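Local coordinates for protein Ispd/ispf bifunctional enzyme (Campylobacter jejuni, PDB 1W55) that catalyses two steps of the non-mevalonate route to isoprenoids, making 4-diphosphocytidyl-2-C-methyl-D-erythritol from MEP and CTP, and cyclising its 2-phosphate to the 2,4-cyclodiphosphate with release of CMP, at residues F25-K39 with N56-F69. Residues are numbered along the deposited sequence; the frame is centred on the assembly and turned at random. Where two conformers were deposited one is given.
Sequences FLRLGNDPLWLYATK and NITYMKKFTKNYEF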
ATOM      1  N   PHE A  25     -17.012  21.111 -12.374  1.00 37.61           N
ATOM      2  CA  PHE A  25     -17.578  20.867 -11.051  1.00 35.33           C
ATOM      3  C   PHE A  25     -17.445  19.434 -10.515  1.00 35.57           C
ATOM      4  O   PHE A  25     -18.040  19.117  -9.491  1.00 37.55           O
ATOM      5  CB  PHE A  25     -19.045  21.335 -10.986  1.00 34.53           C
ATOM      6  CG  PHE A  25     -19.239  22.753 -11.431  1.00 33.98           C
ATOM      7  CD1 PHE A  25     -20.093  23.051 -12.482  1.00 38.08           C
ATOM      8  CD2 PHE A  25     -18.536  23.783 -10.831  1.00 34.15           C
ATOM      9  CE1 PHE A  25     -20.254  24.357 -12.923  1.00 37.79           C
ATOM     10  CE2 PHE A  25     -18.686  25.098 -11.260  1.00 36.67           C
ATOM     11  CZ  PHE A  25     -19.549  25.385 -12.304  1.00 41.94           C
ATOM     12  N   LEU A  26     -16.692  18.574 -11.193  1.00 35.26           N
ATOM     13  CA  LEU A  26     -16.279  17.298 -10.597  1.00 35.99           C
ATOM     14  C   LEU A  26     -15.473  17.579  -9.348  1.00 35.39           C
ATOM     15  O   LEU A  26     -14.640  18.500  -9.351  1.00 36.66           O
ATOM     16  CB  LEU A  26     -15.400  16.493 -11.546  1.00 34.64           C
ATOM     17  CG  LEU A  26     -16.005  15.993 -12.856  1.00 39.46           C
ATOM     18  CD1 LEU A  26     -14.890  15.419 -13.722  1.00 41.71           C
ATOM     19  CD2 LEU A  26     -17.111  14.965 -12.601  1.00 37.96           C
ATOM     20  N   ARG A  27     -15.694  16.803  -8.293  1.00 33.50           N
ATOM     21  CA  ARG A  27     -14.971  17.043  -7.055  0.67 35.86           C
ATOM     22  C   ARG A  27     -13.658  16.282  -7.000  1.00 35.47           C
ATOM     23  O   ARG A  27     -13.614  15.080  -7.220  1.00 38.12           O
ATOM     24  CB  ARG A  27     -15.844  16.752  -5.817  0.67 36.15           C
ATOM     25  CG  ARG A  27     -16.323  18.022  -5.096  0.67 35.39           C
ATOM     26  CD  ARG A  27     -17.030  19.032  -6.022  0.67 32.77           C
ATOM     27  NE  ARG A  27     -17.689  20.120  -5.306  0.67 30.23           N
ATOM     28  CZ  ARG A  27     -18.684  20.851  -5.804  0.67 32.87           C
ATOM     29  NH1 ARG A  27     -19.129  20.627  -7.029  0.67 35.32           N
ATOM     30  NH2 ARG A  27     -19.231  21.820  -5.077  0.67 35.49           N
ATOM     31  N   LEU A  28     -12.593  17.014  -6.714  1.00 36.88           N
ATOM     32  CA  LEU A  28     -11.258  16.458  -6.524  1.00 39.35           C
ATOM     33  C   LEU A  28     -10.907  16.812  -5.093  1.00 39.92           C
ATOM     34  O   LEU A  28     -10.670  17.982  -4.780  1.00 41.17           O
ATOM     35  CB  LEU A  28     -10.242  17.093  -7.495  1.00 39.20           C
ATOM     36  CG  LEU A  28     -10.567  17.141  -8.998  1.00 41.47           C
ATOM     37  CD1 LEU A  28      -9.340  17.567  -9.809  1.00 40.74           C
ATOM     38  CD2 LEU A  28     -11.133  15.828  -9.532  1.00 39.21           C
ATOM     39  N   GLY A  29     -10.916  15.818  -4.210  1.00 41.68           N
ATOM     40  CA  GLY A  29     -10.879  16.107  -2.784  1.00 41.31           C
ATOM     41  C   GLY A  29     -12.116  16.917  -2.442  1.00 42.28           C
ATOM     42  O   GLY A  29     -13.218  16.540  -2.842  1.00 40.70           O
ATOM     43  N   ASN A  30     -11.930  18.030  -1.724  1.00 44.06           N
ATOM     44  CA  ASN A  30     -13.032  18.925  -1.353  1.00 45.22           C
ATOM     45  C   ASN A  30     -13.359  19.950  -2.431  1.00 44.04           C
ATOM     46  O   ASN A  30     -14.384  20.620  -2.333  1.00 44.93           O
ATOM     47  CB  ASN A  30     -12.727  19.694  -0.053  1.00 48.57           C
ATOM     48  CG  ASN A  30     -13.252  18.984   1.222  1.00 53.03           C
ATOM     49  OD1 ASN A  30     -14.143  18.121   1.174  1.00 51.23           O
ATOM     50  ND2 ASN A  30     -12.685  19.363   2.368  1.00 53.88           N
ATOM     51  N   ASP A  31     -12.510  20.061  -3.454  1.00 38.90           N
ATOM     52  CA  ASP A  31     -12.586  21.188  -4.371  1.00 37.30           C
ATOM     53  C   ASP A  31     -13.196  20.811  -5.702  1.00 35.52           C
ATOM     54  O   ASP A  31     -12.870  19.766  -6.252  1.00 35.27           O
ATOM     55  CB  ASP A  31     -11.182  21.763  -4.638  1.00 36.92           C
ATOM     56  CG  ASP A  31     -10.661  22.597  -3.489  1.00 38.71           C
ATOM     57  OD1 ASP A  31     -11.471  23.111  -2.689  1.00 42.71           O
ATOM     58  OD2 ASP A  31      -9.448  22.806  -3.307  1.00 42.23           O
ATOM     59  N   PRO A  32     -14.024  21.690  -6.261  1.00 35.17           N
ATOM     60  CA  PRO A  32     -14.461  21.517  -7.654  1.00 34.34           C
ATOM     61  C   PRO A  32     -13.214  21.595  -8.539  1.00 33.02           C
ATOM     62  O   PRO A  32     -12.231  22.236  -8.153  1.00 31.82           O
ATOM     63  CB  PRO A  32     -15.406  22.700  -7.894  1.00 33.42           C
ATOM     64  CG  PRO A  32     -15.097  23.691  -6.806  1.00 34.55           C
ATOM     65  CD  PRO A  32     -14.550  22.925  -5.646  1.00 34.63           C
ATOM     66  N   LEU A  33     -13.248  20.922  -9.683  1.00 33.07           N
ATOM     67  CA  LEU A  33     -12.072  20.751 -10.548  1.00 32.39           C
ATOM     68  C   LEU A  33     -11.410  22.078 -10.914  1.00 31.68           C
ATOM     69  O   LEU A  33     -10.197  22.170 -10.883  1.00 33.41           O
ATOM     70  CB  LEU A  33     -12.452  19.971 -11.823  1.00 32.26           C
ATOM     71  CG  LEU A  33     -11.359  19.739 -12.879  1.00 34.69           C
ATOM     72  CD1 LEU A  33     -11.495  18.356 -13.504  1.00 34.92           C
ATOM     73  CD2 LEU A  33     -11.336  20.836 -13.957  1.00 31.43           C
ATOM     74  N   TRP A  34     -12.211  23.094 -11.240  1.00 31.54           N
ATOM     75  CA  TRP A  34     -11.698  24.395 -11.699  1.00 32.86           C
ATOM     76  C   TRP A  34     -10.901  25.059 -10.592  1.00 33.19           C
ATOM     77  O   TRP A  34      -9.880  25.692 -10.839  1.00 33.69           O
ATOM     78  CB  TRP A  34     -12.840  25.324 -12.180  1.00 31.98           C
ATOM     79  CG  TRP A  34     -13.773  25.792 -11.066  1.00 32.70           C
ATOM     80  CD1 TRP A  34     -14.958  25.219 -10.690  1.00 31.80           C
ATOM     81  CD2 TRP A  34     -13.597  26.932 -10.206  1.00 30.78           C
ATOM     82  NE1 TRP A  34     -15.524  25.924  -9.656  1.00 32.04           N
ATOM     83  CE2 TRP A  34     -14.701  26.972  -9.329  1.00 31.34           C
ATOM     84  CE3 TRP A  34     -12.605  27.914 -10.076  1.00 32.15           C
ATOM     85  CZ2 TRP A  34     -14.836  27.945  -8.335  1.00 35.21           C
ATOM     86  CZ3 TRP A  34     -12.738  28.881  -9.088  1.00 34.70           C
ATOM     87  CH2 TRP A  34     -13.844  28.889  -8.227  1.00 32.41           C
ATOM     88  N   LEU A  35     -11.373  24.898  -9.358  1.00 33.00           N
ATOM     89  CA  LEU A  35     -10.697  25.473  -8.200  1.00 33.60           C
ATOM     90  C   LEU A  35      -9.432  24.675  -7.881  1.00 33.43           C
ATOM     91  O   LEU A  35      -8.377  25.256  -7.634  1.00 33.51           O
ATOM     92  CB  LEU A  35     -11.648  25.561  -6.999  1.00 32.93           C
ATOM     93  CG  LEU A  35     -11.123  26.153  -5.685  1.00 37.87           C
ATOM     94  CD1 LEU A  35     -10.575  27.606  -5.860  1.00 34.64           C
ATOM     95  CD2 LEU A  35     -12.227  26.094  -4.618  1.00 32.58           C
ATOM     96  N   TYR A  36      -9.524  23.348  -7.931  1.00 34.09           N
ATOM     97  CA  TYR A  36      -8.338  22.511  -7.768  1.00 34.86           C
ATOM     98  C   TYR A  36      -7.213  22.884  -8.759  1.00 34.06           C
ATOM     99  O   TYR A  36      -6.063  23.055  -8.359  1.00 34.65           O
ATOM    100  CB  TYR A  36      -8.702  21.027  -7.895  1.00 34.70           C
ATOM    101  CG  TYR A  36      -7.572  20.092  -7.539  1.00 38.81           C
ATOM    102  CD1 TYR A  36      -7.507  19.495  -6.279  1.00 44.48           C
ATOM    103  CD2 TYR A  36      -6.561  19.800  -8.465  1.00 44.72           C
ATOM    104  CE1 TYR A  36      -6.456  18.622  -5.946  1.00 46.26           C
ATOM    105  CE2 TYR A  36      -5.514  18.936  -8.150  1.00 48.97           C
ATOM    106  CZ  TYR A  36      -5.464  18.354  -6.889  1.00 51.82           C
ATOM    107  OH  TYR A  36      -4.422  17.509  -6.580  1.00 54.96           O
ATOM    108  N   ALA A  37      -7.544  22.998 -10.044  1.00 33.02           N
ATOM    109  CA  ALA A  37      -6.546  23.357 -11.070  1.00 33.39           C
ATOM    110  C   ALA A  37      -5.940  24.747 -10.851  1.00 33.47           C
ATOM    111  O   ALA A  37      -4.725  24.929 -10.993  1.00 34.30           O
ATOM    112  CB  ALA A  37      -7.153  23.256 -12.477  1.00 32.72           C
ATOM    113  N   THR A  38      -6.784  25.715 -10.495  1.00 34.70           N
ATOM    114  CA  THR A  38      -6.339  27.087 -10.235  1.00 36.65           C
ATOM    115  C   THR A  38      -5.421  27.151  -9.010  1.00 38.00           C
ATOM    116  O   THR A  38      -4.361  27.786  -9.057  1.00 37.28           O
ATOM    117  CB  THR A  38      -7.543  28.046 -10.076  1.00 36.52           C
ATOM    118  OG1 THR A  38      -8.410  27.935 -11.213  1.00 36.73           O
ATOM    119  CG2 THR A  38      -7.085  29.470 -10.147  1.00 37.07           C
ATOM    120  N   LYS A  39      -5.819  26.468  -7.938  1.00 38.68           N
ATOM    121  CA  LYS A  39      -5.015  26.386  -6.715  1.00 39.94           C
ATOM    122  C   LYS A  39      -3.641  25.803  -7.013  1.00 40.37           C
ATOM    123  O   LYS A  39      -2.637  26.330  -6.549  1.00 41.58           O
ATOM    124  CB  LYS A  39      -5.716  25.539  -5.638  1.00 38.76           C
ATOM    125  CG  LYS A  39      -6.775  26.292  -4.847  1.00 40.41           C
ATOM    126  CD  LYS A  39      -7.283  25.449  -3.683  1.00 46.30           C
ATOM    127  CE  LYS A  39      -8.101  26.269  -2.710  1.00 49.39           C
ATOM    128  NZ  LYS A  39      -8.883  25.377  -1.805  1.00 44.89           N
ATOM    129  N   ASN A  56     -20.346  30.629 -15.063  1.00 49.46           N
ATOM    130  CA  ASN A  56     -21.108  30.528 -13.814  1.00 49.06           C
ATOM    131  C   ASN A  56     -20.435  31.343 -12.711  1.00 47.41           C
ATOM    132  O   ASN A  56     -20.023  30.784 -11.681  1.00 46.37           O
ATOM    133  CB  ASN A  56     -21.219  29.070 -13.343  1.00 50.17           C
ATOM    134  CG  ASN A  56     -21.507  28.090 -14.470  1.00 56.29           C
ATOM    135  OD1 ASN A  56     -22.612  27.553 -14.579  1.00 60.83           O
ATOM    136  ND2 ASN A  56     -20.498  27.821 -15.293  1.00 62.74           N
ATOM    137  N   ILE A  57     -20.319  32.651 -12.931  1.00 45.52           N
ATOM    138  CA  ILE A  57     -19.565  33.528 -12.029  1.00 46.22           C
ATOM    139  C   ILE A  57     -20.148  33.559 -10.612  1.00 45.65           C
ATOM    140  O   ILE A  57     -19.404  33.469  -9.633  1.00 46.54           O
ATOM    141  CB  ILE A  57     -19.421  34.964 -12.619  1.00 46.05           C
ATOM    142  CG1 ILE A  57     -18.490  34.954 -13.838  1.00 48.90           C
ATOM    143  CG2 ILE A  57     -18.863  35.946 -11.569  1.00 46.05           C
ATOM    144  CD1 ILE A  57     -18.308  36.318 -14.506  1.00 47.81           C
ATOM    145  N   THR A  58     -21.472  33.684 -10.525  1.00 46.38           N
ATOM    146  CA  THR A  58     -22.202  33.772  -9.259  1.00 46.14           C
ATOM    147  C   THR A  58     -21.863  32.577  -8.383  1.00 44.52           C
ATOM    148  O   THR A  58     -21.493  32.737  -7.217  1.00 44.71           O
ATOM    149  CB  THR A  58     -23.742  33.821  -9.515  1.00 48.04           C
ATOM    150  OG1 THR A  58     -24.074  34.971 -10.310  1.00 50.05           O
ATOM    151  CG2 THR A  58     -24.512  34.063  -8.207  1.00 48.12           C
ATOM    152  N   TYR A  59     -21.983  31.387  -8.963  1.00 41.66           N
ATOM    153  CA  TYR A  59     -21.675  30.154  -8.264  1.00 39.28           C
ATOM    154  C   TYR A  59     -20.187  30.061  -7.873  1.00 38.97           C
ATOM    155  O   TYR A  59     -19.873  29.756  -6.719  1.00 38.19           O
ATOM    156  CB  TYR A  59     -22.113  28.951  -9.099  1.00 39.08           C
ATOM    157  CG  TYR A  59     -21.991  27.633  -8.369  1.00 42.08           C
ATOM    158  CD1 TYR A  59     -22.564  27.450  -7.096  1.00 43.58           C
ATOM    159  CD2 TYR A  59     -21.296  26.571  -8.937  1.00 41.48           C
ATOM    160  CE1 TYR A  59     -22.430  26.236  -6.420  1.00 44.49           C
ATOM    161  CE2 TYR A  59     -21.168  25.355  -8.276  1.00 43.45           C
ATOM    162  CZ  TYR A  59     -21.733  25.192  -7.025  1.00 46.81           C
ATOM    163  OH  TYR A  59     -21.580  23.986  -6.381  1.00 51.78           O
ATOM    164  N   MET A  60     -19.280  30.343  -8.814  1.00 36.72           N
ATOM    165  CA  MET A  60     -17.843  30.211  -8.564  1.00 36.15           C
ATOM    166  C   MET A  60     -17.328  31.168  -7.502  1.00 36.28           C
ATOM    167  O   MET A  60     -16.420  30.819  -6.739  1.00 34.78           O
ATOM    168  CB  MET A  60     -17.037  30.410  -9.840  1.00 35.41           C
ATOM    169  CG  MET A  60     -17.178  29.282 -10.831  1.00 37.01           C
ATOM    170  SD  MET A  60     -15.977  29.440 -12.136  1.00 41.26           S
ATOM    171  CE  MET A  60     -16.347  27.936 -13.093  1.00 37.62           C
ATOM    172  N   LYS A  61     -17.901  32.369  -7.468  1.00 36.13           N
ATOM    173  CA  LYS A  61     -17.540  33.384  -6.478  1.00 39.10           C
ATOM    174  C   LYS A  61     -17.802  32.935  -5.035  1.00 38.94           C
ATOM    175  O   LYS A  61     -17.173  33.438  -4.099  1.00 40.03           O
ATOM    176  CB  LYS A  61     -18.296  34.675  -6.760  1.00 39.36           C
ATOM    177  CG  LYS A  61     -17.552  35.657  -7.662  1.00 45.30           C
ATOM    178  CD  LYS A  61     -18.442  36.867  -7.935  1.00 51.34           C
ATOM    179  CE  LYS A  61     -17.655  38.051  -8.462  1.00 57.78           C
ATOM    180  NZ  LYS A  61     -18.569  39.103  -9.007  1.00 60.66           N
ATOM    181  N   LYS A  62     -18.718  31.983  -4.870  1.00 38.57           N
ATOM    182  CA  LYS A  62     -19.057  31.429  -3.564  1.00 39.26           C
ATOM    183  C   LYS A  62     -17.988  30.503  -2.999  1.00 39.49           C
ATOM    184  O   LYS A  62     -18.112  30.042  -1.865  1.00 39.89           O
ATOM    185  CB  LYS A  62     -20.395  30.687  -3.640  1.00 38.88           C
ATOM    186  CG  LYS A  62     -21.576  31.620  -3.788  1.00 38.84           C
ATOM    187  CD  LYS A  62     -22.867  30.864  -3.886  1.00 41.18           C
ATOM    188  CE  LYS A  62     -24.042  31.837  -3.952  1.00 44.13           C
ATOM    189  NZ  LYS A  62     -25.293  31.202  -3.435  1.00 46.00           N
ATOM    190  N   PHE A  63     -16.941  30.245  -3.784  1.00 39.52           N
ATOM    191  CA  PHE A  63     -15.920  29.256  -3.435  1.00 40.73           C
ATOM    192  C   PHE A  63     -14.582  29.881  -3.074  1.00 43.04           C
ATOM    193  O   PHE A  63     -13.710  29.212  -2.507  1.00 45.63           O
ATOM    194  CB  PHE A  63     -15.719  28.262  -4.585  1.00 39.53           C
ATOM    195  CG  PHE A  63     -16.825  27.258  -4.716  1.00 36.36           C
ATOM    196  CD1 PHE A  63     -18.028  27.604  -5.316  1.00 36.51           C
ATOM    197  CD2 PHE A  63     -16.665  25.960  -4.231  1.00 34.14           C
ATOM    198  CE1 PHE A  63     -19.060  26.677  -5.435  1.00 38.28           C
ATOM    199  CE2 PHE A  63     -17.682  25.026  -4.344  1.00 35.32           C
ATOM    200  CZ  PHE A  63     -18.881  25.379  -4.946  1.00 36.63           C
ATOM    201  N   THR A  64     -14.404  31.149  -3.416  1.00 42.89           N
ATOM    202  CA  THR A  64     -13.157  31.835  -3.111  1.00 45.31           C
ATOM    203  C   THR A  64     -13.290  33.349  -3.274  1.00 47.33           C
ATOM    204  O   THR A  64     -14.173  33.829  -3.977  1.00 48.16           O
ATOM    205  CB  THR A  64     -11.990  31.280  -3.993  1.00 45.11           C
ATOM    206  OG1 THR A  64     -10.782  32.000  -3.718  1.00 44.66           O
ATOM    207  CG2 THR A  64     -12.239  31.538  -5.478  1.00 43.93           C
ATOM    208  N   LYS A  65     -12.384  34.081  -2.635  1.00 49.35           N
ATOM    209  CA  LYS A  65     -12.286  35.527  -2.780  1.00 52.03           C
ATOM    210  C   LYS A  65     -10.940  35.918  -3.406  1.00 51.56           C
ATOM    211  O   LYS A  65     -10.624  37.104  -3.523  1.00 51.76           O
ATOM    212  CB  LYS A  65     -12.468  36.205  -1.409  1.00 54.71           C
ATOM    213  CG  LYS A  65     -11.717  35.519  -0.244  1.00 59.01           C
ATOM    214  CD  LYS A  65     -12.310  35.891   1.119  1.00 67.30           C
ATOM    215  CE  LYS A  65     -13.183  34.776   1.687  1.00 70.09           C
ATOM    216  NZ  LYS A  65     -14.523  35.280   2.133  1.00 70.54           N
ATOM    217  N   ASN A  66     -10.164  34.916  -3.821  1.00 50.66           N
ATOM    218  CA  ASN A  66      -8.778  35.111  -4.259  1.00 49.48           C
ATOM    219  C   ASN A  66      -8.549  35.438  -5.735  1.00 48.92           C
ATOM    220  O   ASN A  66      -7.433  35.791  -6.120  1.00 49.16           O
ATOM    221  CB  ASN A  66      -7.930  33.885  -3.896  1.00 49.72           C
ATOM    222  CG  ASN A  66      -7.687  33.764  -2.403  1.00 51.63           C
ATOM    223  OD1 ASN A  66      -7.610  34.770  -1.691  1.00 53.59           O
ATOM    224  ND2 ASN A  66      -7.566  32.532  -1.921  1.00 44.71           N
ATOM    225  N   TYR A  67      -9.576  35.307  -6.569  1.00 47.61           N
ATOM    226  CA  TYR A  67      -9.374  35.490  -8.004  1.00 46.69           C
ATOM    227  C   TYR A  67     -10.327  36.496  -8.590  1.00 46.88           C
ATOM    228  O   TYR A  67     -11.377  36.791  -8.022  1.00 47.06           O
ATOM    229  CB  TYR A  67      -9.532  34.169  -8.767  1.00 46.13           C
ATOM    230  CG  TYR A  67      -8.913  32.967  -8.099  1.00 44.78           C
ATOM    231  CD1 TYR A  67      -9.676  31.835  -7.831  1.00 43.98           C
ATOM    232  CD2 TYR A  67      -7.568  32.956  -7.740  1.00 41.68           C
ATOM    233  CE1 TYR A  67      -9.116  30.729  -7.225  1.00 42.43           C
ATOM    234  CE2 TYR A  67      -7.000  31.853  -7.126  1.00 42.54           C
ATOM    235  CZ  TYR A  67      -7.784  30.746  -6.867  1.00 43.12           C
ATOM    236  OH  TYR A  67      -7.234  29.639  -6.259  1.00 48.24           O
ATOM    237  N   GLU A  68      -9.960  37.018  -9.747  1.00 47.52           N
ATOM    238  CA  GLU A  68     -10.893  37.829 -10.511  1.00 48.56           C
ATOM    239  C   GLU A  68     -11.617  36.935 -11.502  1.00 46.11           C
ATOM    240  O   GLU A  68     -10.996  36.143 -12.216  1.00 46.24           O
ATOM    241  CB  GLU A  68     -10.169  38.972 -11.212  1.00 48.62           C
ATOM    242  CG  GLU A  68      -9.748  40.065 -10.243  1.00 57.55           C
ATOM    243  CD  GLU A  68      -9.280  41.328 -10.939  1.00 64.49           C
ATOM    244  OE1 GLU A  68      -8.157  41.777 -10.625  1.00 66.41           O
ATOM    245  OE2 GLU A  68     -10.035  41.870 -11.786  1.00 65.01           O
ATOM    246  N   PHE A  69     -12.936  37.048 -11.518  1.00 44.01           N
ATOM    247  CA  PHE A  69     -13.746  36.287 -12.447  1.00 42.98           C
ATOM    248  C   PHE A  69     -14.240  37.184 -13.565  1.00 43.89           C
ATOM    249  O   PHE A  69     -14.564  38.352 -13.337  1.00 43.81           O
ATOM    250  CB  PHE A  69     -14.919  35.641 -11.724  1.00 41.62           C
ATOM    251  CG  PHE A  69     -14.507  34.569 -10.768  1.00 40.83           C
ATOM    252  CD1 PHE A  69     -14.291  34.868  -9.418  1.00 40.10           C
ATOM    253  CD2 PHE A  69     -14.318  33.262 -11.213  1.00 34.90           C
ATOM    254  CE1 PHE A  69     -13.902  33.879  -8.523  1.00 40.89           C
ATOM    255  CE2 PHE A  69     -13.918  32.255 -10.331  1.00 38.58           C
ATOM    256  CZ  PHE A  69     -13.711  32.557  -8.983  1.00 38.91           C
TER
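The Trp34 indole lies flat between Leu35 CB, over the centre of one face, and the Met60 side chain, which runs across the other. This is a Met-aromatic contact in the cytidylyltransferase domain, of the GT-A type. It packs helix 33-42 against helix 57-61 and the loop leading into strand 68-71. Met60 SD stands 4.0 Å from the centroid of the Trp34 six-membered ring. Met60 CE sits over the five-membered ring in a CH-pi contact. The Met60 chain is extended beyond CG (chi2 -169°, chi3 178°), which lays CG, SD and CE in turn along the indole. Thr64 CG2 and Tyr67 CD1 meet the indole at its edge. Phe69 CZ approaches Trp34 CH2 to 3.7 Å, and the two ring planes stand at a steep angle.

Phe25 and Tyr59 form a T-shaped pair. The edge of Tyr59 points at the face of Phe25, with the centroids 5.4 Å apart. Asn56 ND2 reaches the rim of Phe25 near its plane. Arg27 has two conformers. In the one given, Arg27 NH2 makes a weak but straight hydrogen bond of 3.5 Å to Tyr59 OH, and Arg27 NH1 binds Phe25 O in the guanidinium plane.

Pro32 CG meets Phe63 CD2 at 3.8 Å. Phe63 also stacks on Phe334 of a second subunit, so the contact reaches the hexamer interface. At the other end, Asn66 CB lies over one face of Tyr67 and Leu35 CD1 at its edge. The opposite face takes a CH-pi contact from Thr38 CG2, 3.8 Å from the ring centroid. Thr38 OG1 is turned to Trp34 O, to which it donates a hydrogen bond of 2.7 Å.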